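Local coordinates for histidine-containing phosphotransfer protein 2 (PDB 1YVI), which relays phosphoryl groups between cytokinin sensor histidine kinases and B-type response regulators, acting as a positive mediator of the cytokinin His-to-Asp phosphorelay, at residues Thr11-Leu14 with Ser15-Phe18; Ile61-Leu64 with Leu65-Val69. All blocks are in the same frame, centred on the assembly; numbering follows the deposited sequence.

Contact 1. Residues Thr11-Leu14 with Ser15-Phe18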
ATOM      1  N   THR A  11      11.672 -15.535   2.856  1.00 17.57           N
ATOM      2  CA  THR A  11      11.029 -15.835   4.130  1.00 19.94           C
ATOM      3  C   THR A  11      11.399 -14.777   5.171  1.00 18.96           C
ATOM      4  O   THR A  11      10.536 -14.285   5.918  1.00 16.63           O
ATOM      5  CB  THR A  11      11.480 -17.239   4.625  1.00 21.45           C
ATOM      6  OG1 THR A  11      10.981 -18.201   3.696  1.00 17.90           O
ATOM      7  CG2 THR A  11      10.959 -17.555   6.045  1.00 23.63           C
ATOM      8  N   ALA A  12      12.692 -14.440   5.209  1.00 15.93           N
ATOM      9  CA  ALA A  12      13.191 -13.417   6.096  1.00 18.43           C
ATOM     10  C   ALA A  12      12.499 -12.075   5.837  1.00 16.39           C
ATOM     11  O   ALA A  12      12.024 -11.414   6.766  1.00 20.75           O
ATOM     12  CB  ALA A  12      14.703 -13.282   5.948  1.00 21.73           C
ATOM     13  N   LEU A  13      12.459 -11.658   4.581  1.00 19.17           N
ATOM     14  CA  LEU A  13      11.743 -10.400   4.235  1.00 19.39           C
ATOM     15  C   LEU A  13      10.276 -10.399   4.656  1.00 20.06           C
ATOM     16  O   LEU A  13       9.835  -9.459   5.332  1.00 18.07           O
ATOM     17  CB  LEU A  13      11.827 -10.108   2.746  1.00 19.95           C
ATOM     18  CG  LEU A  13      11.104  -8.848   2.242  1.00 16.76           C
ATOM     19  CD1 LEU A  13      11.765  -7.589   2.824  1.00 20.87           C
ATOM     20  CD2 LEU A  13      11.223  -8.821   0.748  1.00 17.39           C
ATOM     21  N   LEU A  14       9.504 -11.401   4.221  1.00 14.61           N
ATOM     22  CA  LEU A  14       8.086 -11.496   4.624  1.00 18.32           C
ATOM     23  C   LEU A  14       7.911 -11.489   6.140  1.00 21.29           C
ATOM     24  O   LEU A  14       7.017 -10.797   6.662  1.00 21.90           O
ATOM     25  CB  LEU A  14       7.388 -12.734   4.037  1.00 19.86           C
ATOM     26  CG  LEU A  14       7.414 -12.844   2.514  1.00 21.34           C
ATOM     27  CD1 LEU A  14       7.055 -14.277   2.077  1.00 26.04           C
ATOM     28  CD2 LEU A  14       6.514 -11.787   1.922  1.00 24.31           C
ATOM     29  N   SER A  15       8.739 -12.241   6.864  1.00 18.26           N
ATOM     30  CA  SER A  15       8.606 -12.261   8.315  1.00 23.33           C
ATOM     31  C   SER A  15       8.816 -10.851   8.926  1.00 23.16           C
ATOM     32  O   SER A  15       8.069 -10.403   9.803  1.00 22.35           O
ATOM     33  CB  SER A  15       9.545 -13.309   8.924  1.00 23.78           C
ATOM     34  OG  SER A  15      10.046 -12.889  10.176  1.00 34.19           O
ATOM     35  N   SER A  16       9.807 -10.141   8.440  1.00 22.38           N
ATOM     36  CA  SER A  16      10.050  -8.799   8.950  1.00 24.15           C
ATOM     37  C   SER A  16       8.905  -7.814   8.563  1.00 22.49           C
ATOM     38  O   SER A  16       8.621  -6.874   9.297  1.00 23.29           O
ATOM     39  CB  SER A  16      11.416  -8.311   8.474  1.00 24.30           C
ATOM     40  OG  SER A  16      11.300  -7.813   7.144  1.00 32.37           O
ATOM     41  N   MET A  17       8.280  -7.999   7.403  1.00 18.65           N
ATOM     42  CA  MET A  17       7.145  -7.135   7.047  1.00 19.75           C
ATOM     43  C   MET A  17       6.016  -7.290   8.082  1.00 18.06           C
ATOM     44  O   MET A  17       5.410  -6.304   8.466  1.00 17.41           O
ATOM     45  CB  MET A  17       6.655  -7.435   5.654  1.00 15.61           C
ATOM     46  CG  MET A  17       7.644  -6.987   4.595  1.00 16.44           C
ATOM     47  SD  MET A  17       7.402  -7.846   3.048  1.00 21.24           S
ATOM     48  CE  MET A  17       5.709  -7.434   2.664  1.00 16.44           C
ATOM     49  N   PHE A  18       5.733  -8.532   8.506  1.00 14.74           N
ATOM     50  CA  PHE A  18       4.693  -8.752   9.495  1.00 17.41           C
ATOM     51  C   PHE A  18       5.192  -8.293  10.878  1.00 19.04           C
ATOM     52  O   PHE A  18       4.413  -7.722  11.673  1.00 17.32           O
ATOM     53  CB  PHE A  18       4.265 -10.237   9.639  1.00 20.03           C
ATOM     54  CG  PHE A  18       3.441 -10.778   8.497  1.00 21.63           C
ATOM     55  CD1 PHE A  18       4.067 -11.372   7.388  1.00 28.84           C
ATOM     56  CD2 PHE A  18       2.041 -10.750   8.548  1.00 27.12           C
ATOM     57  CE1 PHE A  18       3.311 -11.918   6.296  1.00 22.75           C
ATOM     58  CE2 PHE A  18       1.260 -11.286   7.474  1.00 31.12           C
ATOM     59  CZ  PHE A  18       1.898 -11.862   6.352  1.00 28.23           C
TER
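Met17 folds back over the preceding turn of its helix toward Leu13. Its CB lies 3.5 Å from Leu14 O. Its CG is 3.4 Å from Leu13 O, which also accepts the Met17 N-H. Farther out, SD crosses the leucine side chains, 3.9 Å from Leu13 CG and 4.2 Å from Leu14 CD2. CG stands anti to the carbonyl carbon (chi1 -70°), which sends the chain back along the helix, and the bend at chi3 then turns CE away from the Leu13 branch. These side chains sit on helix 2-19, the N-terminal helix of this all-helical HPt protein, and face two others: Leu13 and Met17 meet Lys130 of the long helix 110-142, while Leu14 packs on Phe27 and Gln31 of helix 25-34. Leu13 O takes two bonds: Met17 N approaches in the carbonyl plane, and the Ser16 hydroxyl comes from 2.9 Å, OG to Leu13 O, tilted 22° from that plane. With chi1 at 82°, OG is held between the Ser16 backbone N and carbonyl carbon, near enough to reach back one turn. Replacing Ser16 with an alanine would probably cost Leu13 O the hydroxyl donor that supplements the Met17 amide. Leu14 O sits at the edge of the Phe18 ring, near its plane, 3.1 Å from Phe18 CD1.

Contact 2. Residues Ile61-Leu64 with Leu65-Val69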
ATOM      1  N   ILE A  61      -5.272  12.567  -5.582  1.00 13.45           N
ATOM      2  CA  ILE A  61      -5.567  13.362  -4.393  1.00 12.15           C
ATOM      3  C   ILE A  61      -4.705  14.645  -4.337  1.00 14.26           C
ATOM      4  O   ILE A  61      -5.251  15.738  -4.121  1.00 12.51           O
ATOM      5  CB  ILE A  61      -5.340  12.556  -3.118  1.00  9.31           C
ATOM      6  CG1 ILE A  61      -6.397  11.401  -3.035  1.00 12.85           C
ATOM      7  CG2 ILE A  61      -5.588  13.440  -1.852  1.00 10.74           C
ATOM      8  CD1 ILE A  61      -5.969  10.284  -2.016  1.00  9.39           C
ATOM      9  N   ALA A  62      -3.384  14.510  -4.528  1.00 14.84           N
ATOM     10  CA  ALA A  62      -2.487  15.697  -4.586  1.00 14.40           C
ATOM     11  C   ALA A  62      -3.029  16.761  -5.523  1.00 14.16           C
ATOM     12  O   ALA A  62      -3.105  17.951  -5.154  1.00 16.96           O
ATOM     13  CB  ALA A  62      -1.031  15.301  -4.939  1.00 12.31           C
ATOM     14  N   THR A  63      -3.433  16.363  -6.714  1.00 15.45           N
ATOM     15  CA  THR A  63      -4.007  17.272  -7.700  1.00 16.80           C
ATOM     16  C   THR A  63      -5.270  17.951  -7.223  1.00 18.83           C
ATOM     17  O   THR A  63      -5.422  19.177  -7.402  1.00 19.48           O
ATOM     18  CB  THR A  63      -4.270  16.563  -9.057  1.00 17.68           C
ATOM     19  OG1 THR A  63      -3.025  16.123  -9.550  1.00 21.94           O
ATOM     20  CG2 THR A  63      -4.933  17.477 -10.083  1.00 20.49           C
ATOM     21  N   LEU A  64      -6.175  17.190  -6.601  1.00 11.69           N
ATOM     22  CA  LEU A  64      -7.372  17.782  -6.058  1.00 14.79           C
ATOM     23  C   LEU A  64      -7.041  18.841  -5.011  1.00 17.56           C
ATOM     24  O   LEU A  64      -7.726  19.910  -4.909  1.00 15.39           O
ATOM     25  CB  LEU A  64      -8.300  16.705  -5.464  1.00 13.03           C
ATOM     26  CG  LEU A  64      -8.955  15.663  -6.400  1.00 13.73           C
ATOM     27  CD1 LEU A  64      -9.615  14.585  -5.521  1.00 14.15           C
ATOM     28  CD2 LEU A  64      -9.999  16.352  -7.267  1.00 15.07           C
ATOM     29  N   LEU A  65      -5.988  18.577  -4.235  1.00 16.51           N
ATOM     30  CA  LEU A  65      -5.603  19.481  -3.123  1.00 15.83           C
ATOM     31  C   LEU A  65      -4.832  20.724  -3.565  1.00 19.69           C
ATOM     32  O   LEU A  65      -4.619  21.652  -2.753  1.00 17.78           O
ATOM     33  CB  LEU A  65      -4.777  18.707  -2.089  1.00 16.46           C
ATOM     34  CG  LEU A  65      -5.545  17.615  -1.319  1.00 15.51           C
ATOM     35  CD1 LEU A  65      -4.572  16.833  -0.387  1.00 15.90           C
ATOM     36  CD2 LEU A  65      -6.702  18.254  -0.521  1.00 12.79           C
ATOM     37  N   GLU A  66      -4.431  20.734  -4.832  1.00 17.71           N
ATOM     38  CA  GLU A  66      -3.807  21.886  -5.530  1.00 21.61           C
ATOM     39  C   GLU A  66      -4.864  22.825  -6.140  1.00 21.70           C
ATOM     40  O   GLU A  66      -4.515  23.885  -6.610  1.00 20.87           O
ATOM     41  CB  GLU A  66      -2.827  21.374  -6.622  1.00 21.24           C
ATOM     42  CG  GLU A  66      -1.556  20.723  -5.976  1.00 24.13           C
ATOM     43  CD  GLU A  66      -0.680  19.830  -6.899  1.00 32.94           C
ATOM     44  OE1 GLU A  66      -0.807  19.938  -8.156  1.00 31.91           O
ATOM     45  OE2 GLU A  66       0.157  19.013  -6.330  1.00 34.44           O
ATOM     46  N   GLN A  67      -6.159  22.473  -6.109  1.00 21.04           N
ATOM     47  CA  GLN A  67      -7.157  23.325  -6.816  1.00 23.79           C
ATOM     48  C   GLN A  67      -7.547  24.577  -6.013  1.00 21.35           C
ATOM     49  O   GLN A  67      -7.549  24.529  -4.799  1.00 22.94           O
ATOM     50  CB  GLN A  67      -8.421  22.548  -7.153  1.00 16.78           C
ATOM     51  CG  GLN A  67      -8.185  21.340  -8.025  1.00 23.30           C
ATOM     52  CD  GLN A  67      -7.389  21.671  -9.273  1.00 32.10           C
ATOM     53  OE1 GLN A  67      -7.835  22.467 -10.111  1.00 28.60           O
ATOM     54  NE2 GLN A  67      -6.186  21.080  -9.397  1.00 32.04           N
ATOM     55  N   PRO A  68      -7.913  25.692  -6.687  1.00 27.57           N
ATOM     56  CA  PRO A  68      -8.357  26.882  -5.925  1.00 27.61           C
ATOM     57  C   PRO A  68      -9.502  26.564  -4.973  1.00 26.42           C
ATOM     58  O   PRO A  68      -9.489  26.969  -3.826  1.00 25.04           O
ATOM     59  CB  PRO A  68      -8.856  27.857  -7.039  1.00 28.18           C
ATOM     60  CG  PRO A  68      -8.151  27.483  -8.230  1.00 32.67           C
ATOM     61  CD  PRO A  68      -7.910  25.961  -8.141  1.00 28.75           C
ATOM     62  N   VAL A  69     -10.482  25.805  -5.461  1.00 23.42           N
ATOM     63  CA  VAL A  69     -11.546  25.341  -4.610  1.00 24.11           C
ATOM     64  C   VAL A  69     -11.375  23.814  -4.475  1.00 19.62           C
ATOM     65  O   VAL A  69     -11.270  23.120  -5.479  1.00 19.41           O
ATOM     66  CB  VAL A  69     -12.929  25.748  -5.228  1.00 24.57           C
ATOM     67  CG1 VAL A  69     -14.087  25.248  -4.395  1.00 26.24           C
ATOM     68  CG2 VAL A  69     -13.001  27.318  -5.375  1.00 28.96           C
TER
HETATM   69  O   HOH W   1      -1.004  18.525  -3.687  1.00 25.98           O
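The Gln67 carboxamide turns its edge to Thr63 O: NE2 donates over 2.9 Å to that oxygen, nearly straight at 175° and within 3° of the amide's own plane. Seen from the acceptor, NE2 lies above one face of the Thr63 carbonyl, while Glu66 N donates from the opposite face, so two donors grip the oxygen. A bend at chi2 (-52°) folds the glutamine back beside Thr63, bringing NE2 to 3.9 Å from Thr63 CG2. The Glu66 carboxylate extends along Ala62, whose CB is 4.1 Å from OE2, and a water donates to both OE2 and Ala62 O, bridging side chain and backbone. This is the C-terminal turn of helix 42-65 in the HPt helical bundle, where the bonding pattern changes: Leu65 N still bonds to Ile61 O, four residues back, but Glu66 N holds Ala62 O only weakly, and Gln67 N turns to Leu64 O at 3.2 Å, three residues back. On the buried side Ile61 and Leu65 lie alongside each other, pointing the same way, with Ile61 CG2 3.8 Å from Leu65 CD1. Leu65 also touches Cys113 of helix 110-142, and Arg110 NH1 hydrogen-bonds to both Leu65 O and Gln67 O.

How the contacts relate
From the N terminus, contact 1 comes first, within helix 2-19, where residues 11-14 meet residues 15-18 one turn on. The chain then passes through helix 25-34 and enters helix 42-65, whose last turn and following loop, before helix 72-89, hold contact 2. Neither contact closes a loop, since in each the two segments adjoin; they follow in series and neither nest nor cross. They lie on opposite sides of the chain's centre. The centres of contact 1 and contact 2 are about 37 Å apart, their nearest atoms about 22 Å. Both pack against helix 110-142, contact 1 further along it, at Phe131 and Met134, contact 2 nearer its start, at Leu117 and Arg121.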